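PDB 7M1A: galactose-binding like protein from Bacteroides thetaiotaomicron, which probably binds or helps break down glycans as a SusE-like protein, this chain being its calcium-binding, galactose-binding-like domain. Local coordinates for residues 1-9 with 169-177; 68-79 with 133-144. All coordinates share one frame; numbering follows the deposited sequence.

Contact 1. Residues 1-9 with 169-177; sequences MELDKTKFR and CFTELTFWG. With CA (calcium ion), chain F.
In this galactose-binding-like beta-sandwich, residues 1-3 lie beside the end of the last strand, 169-176, and Lys5 and Phe8 reach back to it with their side chains. Lys5 makes the link to the calcium site. Its extended chain carries NZ across to the strand, where it donates three hydrogen bonds. Lys5 NZ is 2.7 Å from Glu172 OE2, a salt bridge on that oxygen's anti lone pair; Gly32 N also donates to Glu172 OE2. Leu173 O and Thr174 OG1 accept the other two. Glu172 OE1 binds the calcium ion at 2.3 Å. Glu172 CG lies anti to the backbone N (chi1 -169°), and the bend at chi2 (66°) brings the carboxylate between Lys5 NZ and the calcium ion. Thr171 O also binds the metal, and Tyr28, Asn31 and Arg33 complete the protein ligands. Thr171 and Glu172 form a classic beta bulge facing Trp74.

Glu2 and Trp176 make a single backbone bridge. Leu3 N donates to Phe175 O at 2.9 Å in a nearly straight bond (169°), and Gly177 N donates to Met1 O at 2.8 Å. Leu3 CD1 packs 3.9 Å from Phe175 CB. Phe8 CE2 meets Leu173 CD1 near the plane of the Phe8 ring. Glu2 CG lies over one face of the Trp176 indole. A water joins the two side chains, donating to Glu2 OE1 and accepting from Trp176 NE1 at 2.9 Å.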
loop_
_atom_site.group_PDB
_atom_site.type_symbol
_atom_site.label_atom_id
_atom_site.label_comp_id
_atom_site.label_asym_id
_atom_site.label_seq_id
_atom_site.Cartn_x
_atom_site.Cartn_y
_atom_site.Cartn_z
HETATM N N MSE A 1 23.277 1.546 -12.359
HETATM C CA MSE A 1 22.981 1.340 -10.912
HETATM C C MSE A 1 21.643 0.670 -10.695
HETATM O O MSE A 1 20.716 0.916 -11.467
HETATM C CB MSE A 1 23.009 2.661 -10.113
HETATM C CG MSE A 1 21.794 3.632 -10.223
HETATM SE SE MSE A 1 21.930 4.973 -8.780
HETATM C CE MSE A 1 20.890 4.226 -7.276
ATOM N N GLU A 2 21.575 -0.187 -9.668
ATOM C CA GLU A 2 20.310 -0.718 -9.244
ATOM C C GLU A 2 19.561 0.424 -8.547
ATOM O O GLU A 2 20.068 1.093 -7.629
ATOM C CB GLU A 2 20.541 -1.914 -8.316
ATOM C CG GLU A 2 19.221 -2.467 -7.825
ATOM C CD GLU A 2 19.343 -3.745 -7.014
ATOM O OE1 GLU A 2 20.253 -4.567 -7.307
ATOM O OE2 GLU A 2 18.446 -3.923 -6.194
ATOM N N LEU A 3 18.286 0.597 -8.890
ATOM C CA LEU A 3 17.533 1.649 -8.199
ATOM C C LEU A 3 17.279 1.237 -6.752
ATOM O O LEU A 3 17.110 0.045 -6.450
ATOM C CB LEU A 3 16.200 1.883 -8.909
ATOM C CG LEU A 3 16.250 2.405 -10.362
ATOM C CD1 LEU A 3 14.856 2.892 -10.802
ATOM C CD2 LEU A 3 17.296 3.515 -10.583
ATOM N N ASP A 4 17.329 2.199 -5.840
ATOM C CA ASP A 4 17.253 1.981 -4.405
ATOM C C ASP A 4 15.818 1.609 -4.012
ATOM O O ASP A 4 14.899 2.443 -3.999
ATOM C CB ASP A 4 17.693 3.269 -3.692
ATOM C CG ASP A 4 17.749 3.083 -2.169
ATOM O OD1 ASP A 4 17.305 2.053 -1.670
ATOM O OD2 ASP A 4 18.212 4.090 -1.504
ATOM N N LYS A 5 15.648 0.310 -3.734
ATOM C CA LYS A 5 14.318 -0.236 -3.404
ATOM C C LYS A 5 13.754 0.294 -2.084
ATOM O O LYS A 5 12.532 0.257 -1.916
ATOM C CB LYS A 5 14.326 -1.773 -3.362
ATOM C CG LYS A 5 14.587 -2.376 -4.732
ATOM C CD LYS A 5 14.779 -3.875 -4.666
ATOM C CE LYS A 5 14.830 -4.484 -6.060
ATOM N NZ LYS A 5 15.082 -5.943 -6.007
ATOM N N THR A 6 14.642 0.877 -1.233
ATOM C CA THR A 6 14.128 1.451 0.004
ATOM C C THR A 6 13.199 2.631 -0.232
ATOM O O THR A 6 12.401 2.974 0.657
ATOM C CB THR A 6 15.229 1.777 1.037
ATOM O OG1 THR A 6 15.931 2.925 0.525
ATOM C CG2 THR A 6 16.137 0.601 1.371
ATOM N N LYS A 7 13.302 3.237 -1.438
ATOM C CA LYS A 7 12.524 4.389 -1.817
ATOM C C LYS A 7 11.221 4.008 -2.534
ATOM O O LYS A 7 10.352 4.849 -2.809
ATOM C CB LYS A 7 13.328 5.314 -2.703
ATOM C CG LYS A 7 14.573 5.832 -1.999
ATOM C CD LYS A 7 15.285 6.869 -2.803
ATOM C CE LYS A 7 16.550 7.393 -2.102
ATOM N NZ LYS A 7 16.311 7.804 -0.674
ATOM N N PHE A 8 11.077 2.730 -2.932
ATOM C CA PHE A 8 9.861 2.366 -3.726
ATOM C C PHE A 8 8.628 2.469 -2.811
ATOM O O PHE A 8 8.708 2.213 -1.590
ATOM C CB PHE A 8 9.965 0.906 -4.241
ATOM C CG PHE A 8 10.934 0.627 -5.355
ATOM C CD1 PHE A 8 11.947 1.525 -5.718
ATOM C CD2 PHE A 8 10.810 -0.598 -6.061
ATOM C CE1 PHE A 8 12.829 1.220 -6.753
ATOM C CE2 PHE A 8 11.695 -0.927 -7.087
ATOM C CZ PHE A 8 12.724 -0.045 -7.403
ATOM N N ARG A 9 7.487 2.802 -3.416
ATOM C CA ARG A 9 6.268 2.911 -2.637
ATOM C C ARG A 9 5.081 2.326 -3.377
ATOM O O ARG A 9 4.930 2.546 -4.602
ATOM C CB ARG A 9 5.923 4.383 -2.340
ATOM C CG ARG A 9 6.978 5.056 -1.483
ATOM C CD ARG A 9 6.977 4.675 -0.017
ATOM N NE ARG A 9 7.901 5.407 0.760
ATOM C CZ ARG A 9 9.141 5.022 1.054
ATOM N NH1 ARG A 9 9.620 3.890 0.599
ATOM N NH2 ARG A 9 9.913 5.773 1.809
ATOM N N CYS A 169 1.018 -13.624 -9.527
ATOM C CA CYS A 169 1.784 -13.679 -8.285
ATOM C C CYS A 169 3.276 -13.780 -8.692
ATOM O O CYS A 169 3.621 -14.408 -9.693
ATOM C CB CYS A 169 1.362 -14.884 -7.432
ATOM S SG CYS A 169 1.591 -16.527 -8.158
ATOM N N PHE A 170 4.157 -13.246 -7.858
ATOM C CA PHE A 170 5.593 -13.335 -8.071
ATOM C C PHE A 170 6.307 -12.854 -6.804
ATOM O O PHE A 170 5.624 -12.308 -5.892
ATOM C CB PHE A 170 6.113 -12.615 -9.323
ATOM C CG PHE A 170 5.996 -11.128 -9.278
ATOM C CD1 PHE A 170 4.743 -10.512 -9.519
ATOM C CD2 PHE A 170 7.090 -10.322 -9.046
ATOM C CE1 PHE A 170 4.617 -9.117 -9.534
ATOM C CE2 PHE A 170 6.955 -8.912 -9.049
ATOM C CZ PHE A 170 5.712 -8.344 -9.266
ATOM N N THR A 171 7.653 -13.054 -6.718
ATOM C CA THR A 171 8.366 -12.798 -5.476
ATOM C C THR A 171 9.197 -11.503 -5.496
ATOM O O THR A 171 9.406 -10.938 -4.373
ATOM C CB THR A 171 9.245 -13.981 -5.044
ATOM O OG1 THR A 171 9.877 -13.666 -3.796
ATOM C CG2 THR A 171 10.363 -14.313 -6.029
ATOM N N GLU A 172 9.758 -11.045 -6.628
ATOM C CA GLU A 172 10.676 -9.907 -6.590
ATOM C C GLU A 172 10.766 -9.322 -7.991
ATOM O O GLU A 172 10.690 -10.077 -8.985
ATOM C CB GLU A 172 12.100 -10.328 -6.137
ATOM C CG GLU A 172 13.058 -9.182 -5.820
ATOM C CD GLU A 172 12.679 -8.326 -4.605
ATOM O OE1 GLU A 172 11.785 -8.711 -3.829
ATOM O OE2 GLU A 172 13.357 -7.318 -4.393
ATOM N N LEU A 173 10.981 -8.003 -8.066
ATOM C CA LEU A 173 11.395 -7.377 -9.314
ATOM C C LEU A 173 12.573 -6.476 -9.011
ATOM O O LEU A 173 12.819 -6.142 -7.837
ATOM C CB LEU A 173 10.222 -6.681 -10.035
ATOM C CG LEU A 173 9.307 -5.789 -9.204
ATOM C CD1 LEU A 173 10.076 -4.552 -8.767
ATOM C CD2 LEU A 173 8.081 -5.438 -10.044
ATOM N N THR A 174 13.326 -6.089 -10.062
ATOM C CA THR A 174 14.440 -5.175 -9.881
ATOM C C THR A 174 14.461 -4.248 -11.094
ATOM O O THR A 174 14.272 -4.705 -12.227
ATOM C CB THR A 174 15.775 -5.935 -9.793
ATOM O OG1 THR A 174 15.651 -6.837 -8.667
ATOM C CG2 THR A 174 16.957 -5.024 -9.536
ATOM N N PHE A 175 14.754 -2.960 -10.844
ATOM C CA PHE A 175 15.033 -2.010 -11.914
ATOM C C PHE A 175 16.485 -1.520 -11.784
ATOM O O PHE A 175 17.010 -1.339 -10.684
ATOM C CB PHE A 175 14.175 -0.747 -11.872
ATOM C CG PHE A 175 12.736 -1.007 -12.208
ATOM C CD1 PHE A 175 11.806 -1.539 -11.284
ATOM C CD2 PHE A 175 12.311 -0.800 -13.500
ATOM C CE1 PHE A 175 10.494 -1.812 -11.671
ATOM C CE2 PHE A 175 10.991 -1.082 -13.872
ATOM C CZ PHE A 175 10.052 -1.582 -12.966
ATOM N N TRP A 176 17.114 -1.283 -12.938
ATOM C CA TRP A 176 18.398 -0.616 -13.020
ATOM C C TRP A 176 18.219 0.644 -13.880
ATOM O O TRP A 176 17.393 0.609 -14.775
ATOM C CB TRP A 176 19.506 -1.562 -13.575
ATOM C CG TRP A 176 19.865 -2.760 -12.765
ATOM C CD1 TRP A 176 20.930 -2.891 -11.906
ATOM C CD2 TRP A 176 19.105 -3.994 -12.681
ATOM N NE1 TRP A 176 20.902 -4.116 -11.357
ATOM C CE2 TRP A 176 19.841 -4.844 -11.808
ATOM C CE3 TRP A 176 17.951 -4.525 -13.296
ATOM C CZ2 TRP A 176 19.491 -6.167 -11.590
ATOM C CZ3 TRP A 176 17.599 -5.854 -13.081
ATOM C CH2 TRP A 176 18.362 -6.677 -12.222
ATOM N N GLY A 177 18.999 1.715 -13.596
ATOM C CA GLY A 177 19.081 2.869 -14.515
ATOM C C GLY A 177 19.918 4.026 -14.028
ATOM O O GLY A 177 20.794 3.609 -13.204
HETATM CA CA CA F . 10.749 -10.362 -2.597
HETATM O O HOH W 1 22.230 -5.213 -9.046
HETATM O O HOH W 2 15.720 -1.808 -8.253
HETATM O O HOH W 3 10.255 -12.044 -1.032
#

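Contact 2. Residues 68-79 with 133-144; sequences LSRFALWAIQDE and IEAAKIGDQANV
This is an antiparallel strand pair in the four-stranded sheet of the beta-sandwich, with the end of helix 130-138 packed beside it. Strand 70-74 runs against an edge strand of the sheet within this chain, 140-143. Phe71 with Ala142 and Leu73 with Asp140 are the hydrogen-bonded pairs, and these four point to one face. Phe71 N donates to Ala142 O at 2.9 Å.

Arg70, Ala72, Gln141 and Asn143 point to the opposite face. The Arg70 chain bends at chi3 (79°), which turns the guanidinium to Gln141. NH1 and NH2 grip Gln141 OE1 end-on, nearly coplanar with the amide (6° apart). Arg70 NE donates to Asn143 OD1 at 2.9 Å. A leucine in place of Arg70 would probably leave Gln141 OE1 and Asn143 OD1 without these donors. Gln141 NE2 in turn donates to Ile138 O, tying the amide back to the helix.

Gly139, the first residue beyond the helix, has a positive phi (88°). A side chain there would run into Trp74 NE1. Gly139 CA instead lies over the Trp74 five-membered ring, a CH-pi contact 3.8 Å from its centroid. At the ring edge, Trp74 NE1 makes a weak hydrogen bond to Lys137 O at 3.0 Å.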
loop_
_atom_site.group_PDB
_atom_site.type_symbol
_atom_site.label_atom_id
_atom_site.label_comp_id
_atom_site.label_asym_id
_atom_site.label_seq_id
_atom_site.Cartn_x
_atom_site.Cartn_y
_atom_site.Cartn_z
ATOM N N LEU A 68 15.608 4.433 -17.271
ATOM C CA LEU A 68 15.718 3.029 -16.969
ATOM C C LEU A 68 16.645 2.368 -18.000
ATOM O O LEU A 68 16.568 2.600 -19.204
ATOM C CB LEU A 68 14.350 2.339 -17.062
ATOM C CG LEU A 68 13.368 2.807 -15.986
ATOM C CD1 LEU A 68 12.023 2.101 -16.178
ATOM C CD2 LEU A 68 13.964 2.538 -14.613
ATOM N N SER A 69 17.385 1.349 -17.515
ATOM C CA SER A 69 18.276 0.543 -18.358
ATOM C C SER A 69 17.876 -0.939 -18.400
ATOM O O SER A 69 17.892 -1.550 -19.481
ATOM C CB SER A 69 19.664 0.701 -17.902
ATOM O OG SER A 69 19.814 0.249 -16.558
ATOM N N ARG A 70 17.450 -1.517 -17.244
ATOM C CA ARG A 70 17.117 -2.928 -17.236
ATOM C C ARG A 70 16.015 -3.195 -16.220
ATOM O O ARG A 70 15.795 -2.406 -15.253
ATOM C CB ARG A 70 18.387 -3.757 -16.882
ATOM C CG ARG A 70 19.554 -3.603 -17.859
ATOM C CD ARG A 70 20.600 -4.715 -17.705
ATOM N NE ARG A 70 20.273 -6.000 -18.315
ATOM C CZ ARG A 70 19.759 -7.036 -17.667
ATOM N NH1 ARG A 70 19.796 -7.055 -16.320
ATOM N NH2 ARG A 70 19.388 -8.149 -18.250
ATOM N N PHE A 71 15.326 -4.341 -16.455
ATOM C CA PHE A 71 14.238 -4.817 -15.618
ATOM C C PHE A 71 14.375 -6.318 -15.435
ATOM O O PHE A 71 14.748 -7.017 -16.406
ATOM C CB PHE A 71 12.886 -4.409 -16.227
ATOM C CG PHE A 71 11.702 -5.036 -15.553
ATOM C CD1 PHE A 71 11.210 -4.542 -14.349
ATOM C CD2 PHE A 71 11.179 -6.227 -16.077
ATOM C CE1 PHE A 71 10.096 -5.156 -13.793
ATOM C CE2 PHE A 71 10.063 -6.792 -15.519
ATOM C CZ PHE A 71 9.531 -6.272 -14.385
ATOM N N ALA A 72 14.095 -6.808 -14.244
ATOM C CA ALA A 72 14.050 -8.254 -14.019
ATOM C C ALA A 72 12.875 -8.594 -13.126
ATOM O O ALA A 72 12.499 -7.792 -12.263
ATOM C CB ALA A 72 15.386 -8.794 -13.472
ATOM N N LEU A 73 12.358 -9.815 -13.202
ATOM C CA LEU A 73 11.239 -10.263 -12.416
ATOM C C LEU A 73 11.426 -11.750 -12.148
ATOM O O LEU A 73 11.715 -12.501 -13.096
ATOM C CB LEU A 73 9.902 -9.963 -13.083
ATOM C CG LEU A 73 8.612 -10.352 -12.309
ATOM C CD1 LEU A 73 7.490 -9.331 -12.607
ATOM C CD2 LEU A 73 8.154 -11.798 -12.623
ATOM N N TRP A 74 11.146 -12.175 -10.908
ATOM C CA TRP A 74 11.267 -13.582 -10.504
ATOM C C TRP A 74 9.895 -14.090 -10.050
ATOM O O TRP A 74 9.284 -13.509 -9.165
ATOM C CB TRP A 74 12.266 -13.763 -9.310
ATOM C CG TRP A 74 13.669 -13.499 -9.754
ATOM C CD1 TRP A 74 14.582 -14.456 -10.079
ATOM C CD2 TRP A 74 14.346 -12.214 -9.956
ATOM N NE1 TRP A 74 15.782 -13.867 -10.424
ATOM C CE2 TRP A 74 15.680 -12.486 -10.323
ATOM C CE3 TRP A 74 14.054 -10.879 -9.704
ATOM C CZ2 TRP A 74 16.655 -11.522 -10.551
ATOM C CZ3 TRP A 74 14.991 -9.878 -9.913
ATOM C CH2 TRP A 74 16.287 -10.200 -10.370
ATOM N N ALA A 75 9.541 -15.268 -10.507
ATOM C CA ALA A 75 8.457 -16.082 -9.997
ATOM C C ALA A 75 8.806 -16.618 -8.592
ATOM O O ALA A 75 9.982 -16.751 -8.218
ATOM C CB ALA A 75 8.158 -17.232 -10.967
ATOM N N ILE A 76 7.756 -16.918 -7.815
ATOM C CA ILE A 76 7.983 -17.538 -6.501
ATOM C C ILE A 76 8.741 -18.867 -6.757
ATOM O O ILE A 76 8.474 -19.606 -7.723
ATOM C CB ILE A 76 6.613 -17.774 -5.821
ATOM C CG1 ILE A 76 5.937 -16.418 -5.497
ATOM C CG2 ILE A 76 6.718 -18.684 -4.569
ATOM C CD1 ILE A 76 4.444 -16.557 -5.173
ATOM N N GLN A 77 9.813 -19.080 -5.985
ATOM C CA GLN A 77 10.898 -20.014 -6.390
ATOM C C GLN A 77 10.705 -21.488 -5.976
ATOM O O GLN A 77 11.498 -22.097 -5.212
ATOM C CB GLN A 77 12.216 -19.458 -5.831
ATOM C CG GLN A 77 12.643 -18.097 -6.421
ATOM C CD GLN A 77 13.181 -18.210 -7.835
ATOM O OE1 GLN A 77 12.627 -17.684 -8.869
ATOM N NE2 GLN A 77 14.338 -18.824 -7.889
ATOM N N ASP A 78 9.601 -22.042 -6.474
ATOM C CA ASP A 78 9.377 -23.463 -6.226
ATOM C C ASP A 78 8.591 -24.083 -7.384
ATOM O O ASP A 78 8.103 -23.342 -8.272
ATOM C CB ASP A 78 8.633 -23.642 -4.897
ATOM C CG ASP A 78 7.371 -22.805 -4.740
ATOM O OD1 ASP A 78 6.660 -22.621 -5.712
ATOM O OD2 ASP A 78 7.155 -22.308 -3.616
ATOM N N GLU A 79 8.545 -25.440 -7.388
ATOM C CA GLU A 79 7.953 -26.060 -8.568
ATOM C C GLU A 79 6.472 -25.761 -8.724
ATOM O O GLU A 79 5.994 -25.688 -9.880
ATOM C CB GLU A 79 8.136 -27.559 -8.488
ATOM C CG GLU A 79 9.593 -27.931 -8.722
ATOM C CD GLU A 79 9.818 -29.431 -8.760
ATOM O OE1 GLU A 79 10.981 -29.842 -8.998
ATOM O OE2 GLU A 79 8.809 -30.172 -8.540
ATOM N N ILE A 133 14.491 -24.816 -14.773
ATOM C CA ILE A 133 14.759 -24.403 -13.389
ATOM C C ILE A 133 15.819 -23.284 -13.368
ATOM O O ILE A 133 15.717 -22.263 -12.672
ATOM C CB ILE A 133 15.038 -25.596 -12.423
ATOM C CG1 ILE A 133 13.798 -26.497 -12.278
ATOM C CG2 ILE A 133 15.465 -25.087 -11.057
ATOM C CD1 ILE A 133 14.026 -27.863 -11.630
ATOM N N GLU A 134 16.925 -23.479 -14.090
ATOM C CA GLU A 134 17.988 -22.490 -14.131
ATOM C C GLU A 134 17.419 -21.165 -14.619
ATOM O O GLU A 134 17.720 -20.119 -13.981
ATOM C CB GLU A 134 19.085 -22.960 -15.119
ATOM C CG GLU A 134 20.218 -21.925 -15.246
ATOM C CD GLU A 134 21.104 -22.129 -16.473
ATOM O OE1 GLU A 134 20.593 -22.034 -17.611
ATOM O OE2 GLU A 134 22.317 -22.288 -16.275
ATOM N N ALA A 135 16.564 -21.211 -15.650
ATOM C CA ALA A 135 16.055 -19.945 -16.187
ATOM C C ALA A 135 15.217 -19.235 -15.123
ATOM O O ALA A 135 15.223 -17.983 -15.048
ATOM C CB ALA A 135 15.293 -20.147 -17.495
ATOM N N ALA A 136 14.415 -19.998 -14.367
ATOM C CA ALA A 136 13.566 -19.403 -13.369
ATOM C C ALA A 136 14.361 -18.795 -12.204
ATOM O O ALA A 136 13.891 -17.789 -11.637
ATOM C CB ALA A 136 12.506 -20.410 -12.949
ATOM N N LYS A 137 15.517 -19.359 -11.797
ATOM C CA LYS A 137 16.394 -18.703 -10.822
ATOM C C LYS A 137 17.003 -17.452 -11.414
ATOM O O LYS A 137 17.189 -16.529 -10.619
ATOM C CB LYS A 137 17.490 -19.667 -10.316
ATOM C CG LYS A 137 16.885 -20.949 -9.841
ATOM C CD LYS A 137 17.879 -21.973 -9.276
ATOM C CE LYS A 137 17.156 -22.992 -8.431
ATOM N NZ LYS A 137 18.056 -24.127 -8.118
ATOM N N ILE A 138 17.310 -17.389 -12.741
ATOM C CA ILE A 138 17.932 -16.201 -13.301
ATOM C C ILE A 138 16.881 -15.069 -13.361
ATOM O O ILE A 138 17.216 -13.896 -13.254
ATOM C CB ILE A 138 18.477 -16.492 -14.713
ATOM C CG1 ILE A 138 19.682 -17.447 -14.558
ATOM C CG2 ILE A 138 18.815 -15.202 -15.480
ATOM C CD1 ILE A 138 20.128 -18.160 -15.838
ATOM N N GLY A 139 15.586 -15.434 -13.535
ATOM C CA GLY A 139 14.525 -14.435 -13.667
ATOM C C GLY A 139 14.297 -13.962 -15.121
ATOM O O GLY A 139 15.238 -14.036 -15.924
ATOM N N ASP A 140 13.112 -13.405 -15.430
ATOM C CA ASP A 140 12.956 -12.715 -16.696
ATOM C C ASP A 140 13.856 -11.484 -16.668
ATOM O O ASP A 140 13.990 -10.848 -15.618
ATOM C CB ASP A 140 11.494 -12.306 -16.830
ATOM C CG ASP A 140 10.577 -13.504 -17.047
ATOM O OD1 ASP A 140 11.036 -14.527 -17.671
ATOM O OD2 ASP A 140 9.337 -13.315 -16.753
ATOM N N GLN A 141 14.485 -11.166 -17.782
ATOM C CA GLN A 141 15.540 -10.149 -17.915
ATOM C C GLN A 141 15.245 -9.314 -19.167
ATOM O O GLN A 141 14.980 -9.868 -20.246
ATOM C CB GLN A 141 16.913 -10.787 -18.186
ATOM C CG GLN A 141 17.425 -11.582 -16.989
ATOM C CD GLN A 141 17.844 -10.709 -15.822
ATOM O OE1 GLN A 141 18.401 -9.625 -16.042
ATOM N NE2 GLN A 141 17.786 -11.210 -14.592
ATOM N N ALA A 142 15.280 -7.983 -19.084
ATOM C CA ALA A 142 15.088 -7.173 -20.286
ATOM C C ALA A 142 15.913 -5.901 -20.206
ATOM O O ALA A 142 16.066 -5.360 -19.111
ATOM C CB ALA A 142 13.658 -6.852 -20.455
ATOM N N ASN A 143 16.418 -5.470 -21.355
ATOM C CA ASN A 143 16.954 -4.123 -21.461
ATOM C C ASN A 143 15.837 -3.183 -21.910
ATOM O O ASN A 143 15.025 -3.491 -22.750
ATOM C CB ASN A 143 18.027 -4.123 -22.587
ATOM C CG ASN A 143 19.211 -4.993 -22.150
ATOM O OD1 ASN A 143 19.642 -5.042 -20.983
ATOM N ND2 ASN A 143 19.827 -5.709 -23.088
ATOM N N VAL A 144 15.801 -2.002 -21.289
ATOM C CA VAL A 144 14.793 -0.997 -21.674
ATOM C C VAL A 144 15.335 -0.153 -22.809
ATOM O O VAL A 144 16.452 0.325 -22.690
ATOM C CB VAL A 144 14.504 -0.178 -20.397
ATOM C CG1 VAL A 144 13.587 0.978 -20.754
ATOM C CG2 VAL A 144 13.932 -0.988 -19.237
HETATM O O HOH W 4 18.401 2.474 -21.760
HETATM O O HOH W 5 11.456 -16.538 -12.287
#

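Both contacts build on the same four-stranded sheet, in which strands 169-176 and 70-74 are neighbours. Contact 1 adds the N-terminal residues to strand 169-176; contact 2 joins strand 70-74 to strand 140-143. Both are partly buried. In contact 1 the lysine reaches buried Glu172 and Thr174, while in contact 2 the arginine-amide cluster is on the partly exposed side. The rings of Phe175 from contact 1 and Phe71 from contact 2 meet in the interior. The chemistry differs. Contact 1 has one backbone bridge and a lysine beside a metal ligand. Contact 2 has a regular ladder, with neutral amides holding an arginine. Trp74 connects the two, as its backbone pairs with the Thr171-Glu172 bulge.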